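U4/U6 snRNA-associated-splicing factor PRP24 (Saccharomyces cerevisiae, PDB 4N0T) binds U6 snRNA and acts as a spliceosome recycling factor, annealing U6 with U4 snRNA in the yeast nucleus. Local coordinates at residues Leu8-Lys18 and Asn47-Tyr58. Residues are numbered along the deposited sequence; the frame is centred on the assembly and turned at random.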
ATOM      1  N   LEU A   8       3.450  22.022  -4.557  1.00 26.85           N
ATOM      2  CA  LEU A   8       4.008  23.371  -4.497  1.00 26.49           C
ATOM      3  C   LEU A   8       4.988  23.657  -5.628  1.00 23.82           C
ATOM      4  O   LEU A   8       5.012  24.762  -6.171  1.00 28.36           O
ATOM      5  CB  LEU A   8       4.692  23.605  -3.146  1.00 28.87           C
ATOM      6  CG  LEU A   8       5.142  25.048  -2.902  1.00 34.42           C
ATOM      7  CD1 LEU A   8       3.930  25.963  -2.796  1.00 32.54           C
ATOM      8  CD2 LEU A   8       6.035  25.160  -1.662  1.00 35.98           C
ATOM      9  N   THR A   9       5.782  22.664  -6.012  1.00 21.60           N
ATOM     10  CA  THR A   9       6.781  22.904  -7.044  1.00 20.10           C
ATOM     11  C   THR A   9       6.408  22.324  -8.408  1.00 15.52           C
ATOM     12  O   THR A   9       7.251  22.244  -9.300  1.00 20.18           O
ATOM     13  CB  THR A   9       8.164  22.381  -6.631  1.00 24.20           C
ATOM     14  OG1 THR A   9       8.131  20.948  -6.544  1.00 24.14           O
ATOM     15  CG2 THR A   9       8.572  22.967  -5.286  1.00 22.94           C
ATOM     16  N   THR A  10       5.147  21.941  -8.569  1.00 17.82           N
ATOM     17  CA  THR A  10       4.718  21.297  -9.810  1.00 16.52           C
ATOM     18  C   THR A  10       3.888  22.245 -10.678  1.00 15.98           C
ATOM     19  O   THR A  10       2.988  22.953 -10.188  1.00 19.26           O
ATOM     20  CB  THR A  10       3.915  20.019  -9.528  1.00 21.15           C
ATOM     21  OG1 THR A  10       4.714  19.142  -8.724  1.00 21.27           O
ATOM     22  CG2 THR A  10       3.555  19.302 -10.824  1.00 18.45           C
ATOM     23  N   VAL A  11       4.189  22.248 -11.963  1.00 16.65           N
ATOM     24  CA  VAL A  11       3.417  23.053 -12.900  1.00 17.13           C
ATOM     25  C   VAL A  11       2.761  22.176 -13.949  1.00 18.27           C
ATOM     26  O   VAL A  11       3.209  21.047 -14.214  1.00 17.77           O
ATOM     27  CB  VAL A  11       4.278  24.123 -13.609  1.00 16.13           C
ATOM     28  CG1 VAL A  11       4.941  25.024 -12.571  1.00 22.71           C
ATOM     29  CG2 VAL A  11       5.326  23.473 -14.495  1.00 16.57           C
ATOM     30  N   LEU A  12       1.714  22.727 -14.553  1.00 15.81           N
ATOM     31  CA  LEU A  12       0.979  22.087 -15.630  1.00 12.32           C
ATOM     32  C   LEU A  12       1.264  22.873 -16.901  1.00 17.78           C
ATOM     33  O   LEU A  12       1.193  24.101 -16.887  1.00 19.05           O
ATOM     34  CB  LEU A  12      -0.517  22.180 -15.334  1.00 14.87           C
ATOM     35  CG  LEU A  12      -1.465  21.667 -16.426  1.00 20.00           C
ATOM     36  CD1 LEU A  12      -1.275  20.184 -16.592  1.00 22.53           C
ATOM     37  CD2 LEU A  12      -2.921  21.987 -16.105  1.00 25.16           C
ATOM     38  N   VAL A  13       1.595  22.168 -17.974  1.00 16.34           N
ATOM     39  CA  VAL A  13       1.799  22.804 -19.280  1.00 16.34           C
ATOM     40  C   VAL A  13       0.705  22.296 -20.198  1.00 20.69           C
ATOM     41  O   VAL A  13       0.509  21.081 -20.317  1.00 20.45           O
ATOM     42  CB  VAL A  13       3.169  22.462 -19.889  1.00 17.25           C
ATOM     43  CG1 VAL A  13       3.376  23.233 -21.192  1.00 19.13           C
ATOM     44  CG2 VAL A  13       4.282  22.799 -18.924  1.00 17.83           C
ATOM     45  N   LYS A  14      -0.015  23.220 -20.834  1.00 16.39           N
ATOM     46  CA  LYS A  14      -1.056  22.843 -21.788  1.00 16.88           C
ATOM     47  C   LYS A  14      -0.692  23.311 -23.194  1.00 19.40           C
ATOM     48  O   LYS A  14      -0.033  24.337 -23.360  1.00 19.49           O
ATOM     49  CB  LYS A  14      -2.406  23.437 -21.369  1.00 19.66           C
ATOM     50  CG  LYS A  14      -3.533  23.127 -22.334  1.00 23.30           C
ATOM     51  CD  LYS A  14      -4.870  23.611 -21.824  1.00 23.82           C
ATOM     52  CE  LYS A  14      -5.980  23.159 -22.773  1.00 31.06           C
ATOM     53  NZ  LYS A  14      -7.318  23.614 -22.296  1.00 31.50           N
ATOM     54  N   ASN A  15      -1.100  22.512 -24.179  1.00 15.99           N
ATOM     55  CA  ASN A  15      -0.994  22.852 -25.611  1.00 17.31           C
ATOM     56  C   ASN A  15       0.403  22.686 -26.201  1.00 21.59           C
ATOM     57  O   ASN A  15       0.768  23.381 -27.154  1.00 24.36           O
ATOM     58  CB  ASN A  15      -1.541  24.252 -25.926  1.00 18.04           C
ATOM     59  CG  ASN A  15      -1.993  24.372 -27.377  1.00 25.66           C
ATOM     60  OD1 ASN A  15      -2.548  23.418 -27.930  1.00 23.92           O
ATOM     61  ND2 ASN A  15      -1.742  25.524 -28.003  1.00 26.35           N
ATOM     62  N   LEU A  16       1.185  21.763 -25.651  1.00 17.41           N
ATOM     63  CA  LEU A  16       2.443  21.389 -26.284  1.00 20.07           C
ATOM     64  C   LEU A  16       2.139  20.696 -27.613  1.00 23.48           C
ATOM     65  O   LEU A  16       1.079  20.072 -27.765  1.00 23.68           O
ATOM     66  CB  LEU A  16       3.237  20.440 -25.383  1.00 21.02           C
ATOM     67  CG  LEU A  16       3.803  21.077 -24.114  1.00 21.32           C
ATOM     68  CD1 LEU A  16       4.185  20.009 -23.088  1.00 21.57           C
ATOM     69  CD2 LEU A  16       5.003  21.941 -24.437  1.00 21.50           C
ATOM     70  N   PRO A  17       3.072  20.786 -28.568  1.00 21.71           N
ATOM     71  CA  PRO A  17       2.867  20.138 -29.871  1.00 29.08           C
ATOM     72  C   PRO A  17       2.689  18.630 -29.725  1.00 29.78           C
ATOM     73  O   PRO A  17       3.227  18.051 -28.775  1.00 28.77           O
ATOM     74  CB  PRO A  17       4.179  20.426 -30.612  1.00 30.87           C
ATOM     75  CG  PRO A  17       4.710  21.679 -29.974  1.00 27.86           C
ATOM     76  CD  PRO A  17       4.323  21.566 -28.523  1.00 20.43           C
ATOM     77  N   LYS A  18       1.949  18.014 -30.646  1.00 31.24           N
ATOM     78  CA  LYS A  18       1.804  16.555 -30.698  1.00 36.21           C
ATOM     79  C   LYS A  18       3.148  15.827 -30.619  1.00 35.01           C
ATOM     80  O   LYS A  18       3.267  14.763 -30.002  1.00 35.10           O
ATOM     81  CB  LYS A  18       1.113  16.158 -32.004  1.00 45.89           C
ATOM     82  CG  LYS A  18      -0.268  15.554 -31.843  1.00 56.55           C
ATOM     83  CD  LYS A  18      -0.444  14.359 -32.775  1.00 62.75           C
ATOM     84  CE  LYS A  18       0.215  13.111 -32.202  1.00 63.94           C
ATOM     85  NZ  LYS A  18      -0.571  12.563 -31.057  1.00 62.19           N
ATOM     86  N   ASN A  47      -4.791  16.137 -30.284  1.00 27.55           N
ATOM     87  CA  ASN A  47      -4.351  17.289 -31.078  1.00 32.74           C
ATOM     88  C   ASN A  47      -3.167  18.050 -30.461  1.00 30.92           C
ATOM     89  O   ASN A  47      -2.463  18.805 -31.148  1.00 29.84           O
ATOM     90  CB  ASN A  47      -5.520  18.237 -31.372  1.00 37.75           C
ATOM     91  CG  ASN A  47      -6.423  18.453 -30.168  1.00 46.64           C
ATOM     92  OD1 ASN A  47      -6.541  17.591 -29.290  1.00 49.52           O
ATOM     93  ND2 ASN A  47      -7.081  19.609 -30.131  1.00 48.54           N
ATOM     94  N   PHE A  48      -2.953  17.850 -29.161  1.00 25.50           N
ATOM     95  CA  PHE A  48      -1.829  18.476 -28.472  1.00 21.09           C
ATOM     96  C   PHE A  48      -1.428  17.623 -27.268  1.00 23.88           C
ATOM     97  O   PHE A  48      -2.020  16.571 -27.024  1.00 23.86           O
ATOM     98  CB  PHE A  48      -2.169  19.915 -28.041  1.00 21.32           C
ATOM     99  CG  PHE A  48      -3.243  20.006 -26.987  1.00 25.22           C
ATOM    100  CD1 PHE A  48      -2.927  19.918 -25.628  1.00 24.23           C
ATOM    101  CD2 PHE A  48      -4.564  20.199 -27.351  1.00 26.63           C
ATOM    102  CE1 PHE A  48      -3.920  20.005 -24.664  1.00 23.28           C
ATOM    103  CE2 PHE A  48      -5.551  20.297 -26.399  1.00 28.93           C
ATOM    104  CZ  PHE A  48      -5.231  20.197 -25.045  1.00 22.64           C
ATOM    105  N   ARG A  49      -0.422  18.057 -26.514  1.00 23.17           N
ATOM    106  CA  ARG A  49      -0.049  17.307 -25.314  1.00 23.02           C
ATOM    107  C   ARG A  49      -0.022  18.162 -24.055  1.00 22.55           C
ATOM    108  O   ARG A  49       0.238  19.368 -24.107  1.00 22.61           O
ATOM    109  CB  ARG A  49       1.303  16.612 -25.499  1.00 26.38           C
ATOM    110  CG  ARG A  49       1.358  15.715 -26.727  1.00 30.95           C
ATOM    111  CD  ARG A  49       2.530  14.756 -26.681  1.00 33.57           C
ATOM    112  NE  ARG A  49       2.173  13.485 -26.054  1.00 40.54           N
ATOM    113  CZ  ARG A  49       3.047  12.529 -25.745  1.00 45.77           C
ATOM    114  NH1 ARG A  49       4.337  12.704 -25.991  1.00 45.89           N
ATOM    115  NH2 ARG A  49       2.634  11.405 -25.175  1.00 48.34           N
ATOM    116  N   PHE A  50      -0.293  17.519 -22.922  1.00 17.44           N
ATOM    117  CA  PHE A  50      -0.143  18.151 -21.612  1.00 18.41           C
ATOM    118  C   PHE A  50       1.178  17.673 -21.017  1.00 17.98           C
ATOM    119  O   PHE A  50       1.669  16.590 -21.361  1.00 20.40           O
ATOM    120  CB  PHE A  50      -1.238  17.684 -20.655  1.00 17.98           C
ATOM    121  CG  PHE A  50      -2.614  18.223 -20.953  1.00 17.08           C
ATOM    122  CD1 PHE A  50      -3.009  19.469 -20.476  1.00 18.32           C
ATOM    123  CD2 PHE A  50      -3.538  17.452 -21.655  1.00 20.36           C
ATOM    124  CE1 PHE A  50      -4.292  19.951 -20.710  1.00 19.10           C
ATOM    125  CE2 PHE A  50      -4.821  17.927 -21.893  1.00 20.22           C
ATOM    126  CZ  PHE A  50      -5.202  19.174 -21.416  1.00 18.57           C
ATOM    127  N   ALA A  51       1.756  18.464 -20.116  1.00 18.56           N
ATOM    128  CA  ALA A  51       2.893  17.999 -19.326  1.00 21.62           C
ATOM    129  C   ALA A  51       2.735  18.388 -17.867  1.00 17.93           C
ATOM    130  O   ALA A  51       2.202  19.452 -17.544  1.00 18.67           O
ATOM    131  CB  ALA A  51       4.210  18.547 -19.872  1.00 20.61           C
ATOM    132  N   ARG A  52       3.199  17.509 -16.984  1.00 17.02           N
ATOM    133  CA  ARG A  52       3.333  17.826 -15.577  1.00 16.97           C
ATOM    134  C   ARG A  52       4.827  17.896 -15.310  1.00 18.08           C
ATOM    135  O   ARG A  52       5.563  16.974 -15.655  1.00 19.12           O
ATOM    136  CB  ARG A  52       2.704  16.709 -14.730  1.00 15.31           C
ATOM    137  CG  ARG A  52       2.986  16.806 -13.253  1.00 17.71           C
ATOM    138  CD  ARG A  52       2.436  15.565 -12.547  1.00 20.51           C
ATOM    139  NE  ARG A  52       2.617  15.635 -11.107  1.00 24.17           N
ATOM    140  CZ  ARG A  52       3.723  15.251 -10.483  1.00 30.89           C
ATOM    141  NH1 ARG A  52       4.734  14.765 -11.184  1.00 36.25           N
ATOM    142  NH2 ARG A  52       3.813  15.342  -9.164  1.00 36.35           N
ATOM    143  N   ILE A  53       5.287  18.999 -14.723  1.00 15.91           N
ATOM    144  CA  ILE A  53       6.711  19.142 -14.425  1.00 16.49           C
ATOM    145  C   ILE A  53       6.873  19.448 -12.948  1.00 16.13           C
ATOM    146  O   ILE A  53       6.376  20.471 -12.448  1.00 17.75           O
ATOM    147  CB  ILE A  53       7.386  20.257 -15.274  1.00 16.92           C
ATOM    148  CG1 ILE A  53       7.127  20.035 -16.763  1.00 20.40           C
ATOM    149  CG2 ILE A  53       8.898  20.291 -15.015  1.00 19.33           C
ATOM    150  CD1 ILE A  53       7.593  21.216 -17.622  1.00 22.99           C
ATOM    151  N   GLU A  54       7.543  18.545 -12.235  1.00 18.68           N
ATOM    152  CA  GLU A  54       7.809  18.753 -10.823  1.00 20.15           C
ATOM    153  C   GLU A  54       9.232  19.287 -10.691  1.00 19.25           C
ATOM    154  O   GLU A  54      10.197  18.592 -11.032  1.00 22.28           O
ATOM    155  CB  GLU A  54       7.652  17.450 -10.041  1.00 20.43           C
ATOM    156  CG  GLU A  54       7.898  17.631  -8.554  1.00 20.29           C
ATOM    157  CD  GLU A  54       7.740  16.347  -7.773  1.00 29.31           C
ATOM    158  OE1 GLU A  54       7.312  15.333  -8.368  1.00 32.01           O
ATOM    159  OE2 GLU A  54       8.043  16.354  -6.559  1.00 24.52           O
ATOM    160  N   PHE A  55       9.358  20.524 -10.218  1.00 23.02           N
ATOM    161  CA  PHE A  55      10.669  21.151 -10.056  1.00 23.19           C
ATOM    162  C   PHE A  55      11.236  20.839  -8.683  1.00 24.64           C
ATOM    163  O   PHE A  55      10.490  20.570  -7.749  1.00 24.71           O
ATOM    164  CB  PHE A  55      10.570  22.667 -10.261  1.00 21.89           C
ATOM    165  CG  PHE A  55      10.450  23.056 -11.699  1.00 20.81           C
ATOM    166  CD1 PHE A  55      11.587  23.202 -12.486  1.00 22.08           C
ATOM    167  CD2 PHE A  55       9.204  23.240 -12.279  1.00 18.87           C
ATOM    168  CE1 PHE A  55      11.488  23.544 -13.835  1.00 22.24           C
ATOM    169  CE2 PHE A  55       9.092  23.576 -13.614  1.00 17.19           C
ATOM    170  CZ  PHE A  55      10.237  23.731 -14.398  1.00 21.63           C
ATOM    171  N   ALA A  56      12.561  20.866  -8.578  1.00 25.37           N
ATOM    172  CA  ALA A  56      13.222  20.668  -7.293  1.00 26.66           C
ATOM    173  C   ALA A  56      12.805  21.734  -6.283  1.00 27.31           C
ATOM    174  O   ALA A  56      12.612  21.438  -5.104  1.00 28.31           O
ATOM    175  CB  ALA A  56      14.726  20.677  -7.472  1.00 26.60           C
ATOM    176  N   ARG A  57      12.677  22.974  -6.745  1.00 25.49           N
ATOM    177  CA  ARG A  57      12.373  24.097  -5.856  1.00 27.57           C
ATOM    178  C   ARG A  57      11.321  25.033  -6.445  1.00 28.97           C
ATOM    179  O   ARG A  57      11.127  25.059  -7.659  1.00 26.76           O
ATOM    180  CB  ARG A  57      13.655  24.882  -5.541  1.00 31.20           C
ATOM    181  CG  ARG A  57      14.691  24.083  -4.755  1.00 36.68           C
ATOM    182  CD  ARG A  57      15.940  24.905  -4.462  1.00 41.30           C
ATOM    183  NE  ARG A  57      16.837  24.986  -5.614  1.00 45.58           N
ATOM    184  CZ  ARG A  57      17.578  23.973  -6.057  1.00 47.03           C
ATOM    185  NH1 ARG A  57      17.524  22.787  -5.456  1.00 45.90           N
ATOM    186  NH2 ARG A  57      18.374  24.142  -7.106  1.00 48.32           N
ATOM    187  N   TYR A  58      10.671  25.809  -5.580  1.00 27.11           N
ATOM    188  CA  TYR A  58       9.588  26.707  -5.984  1.00 25.72           C
ATOM    189  C   TYR A  58      10.007  27.727  -7.041  1.00 28.93           C
ATOM    190  O   TYR A  58       9.213  28.071  -7.925  1.00 26.01           O
ATOM    191  CB  TYR A  58       9.007  27.423  -4.764  1.00 25.50           C
ATOM    192  CG  TYR A  58       7.712  28.150  -5.034  1.00 26.69           C
ATOM    193  CD1 TYR A  58       6.562  27.453  -5.372  1.00 29.03           C
ATOM    194  CD2 TYR A  58       7.633  29.538  -4.934  1.00 31.55           C
ATOM    195  CE1 TYR A  58       5.372  28.112  -5.616  1.00 31.34           C
ATOM    196  CE2 TYR A  58       6.443  30.204  -5.173  1.00 32.17           C
ATOM    197  CZ  TYR A  58       5.319  29.483  -5.512  1.00 33.97           C
ATOM    198  OH  TYR A  58       4.133  30.135  -5.756  1.00 38.65           O
TER
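Over one face of the Arg52 guanidinium lies Thr10 CG2, also 3.5 Å from Arg52 CG. The Phe55 ring carries Ile53 CG2 on one face, with Thr9 O and Val11 CG2 at its edge. One face of the Phe50 ring takes Phe48 CE1, offset toward the rim, while Phe50 CE1 sits at the edge of the Phe48 ring. With CG wedged between backbone N and carbonyl carbon (chi1 66°), the Phe48 ring is turned to Asn15, bringing Phe48 CD1 3.5 Å from Asn15 N; amide and ring planes stand 76° apart. Lys14 runs alongside Phe50, CG 3.6 Å from Phe50 CE1, and its CE reaches Phe48 CZ at 3.8 Å. Replacing Phe48 by an alanine would probably leave the end of the Lys14 chain without that ring and uncover one Phe50 face, though Phe50 still flanks Lys14.

The strands run antiparallel, 158° between axes. Reciprocal bonds join Val11 with Ile53 and Val13 with Ala51; Ala51 N reaches a lone pair of Val13 O at 2.9 Å. A one-residue register shift before the Leu16-Arg49 pair marks a beta bulge. Phe55 N to Thr9 O (2.9 Å) carries the backbone ladder on, and Thr9 OG1 donates back to Phe55 O (2.7 Å).

These are the central strands of the first RRM, usually bearing RNP2 and RNP1; Phe48 and Phe50 are consistent with RNP1 positions. Strands 35-42 and 75-81 flank them. Val13, Leu16 and Ile53 pack on helix 22-29; across the sheet, Leu12 and Phe50 meet Leu113 of strand 112-116, and Arg52 salt-bridges Asp132 of the second RRM.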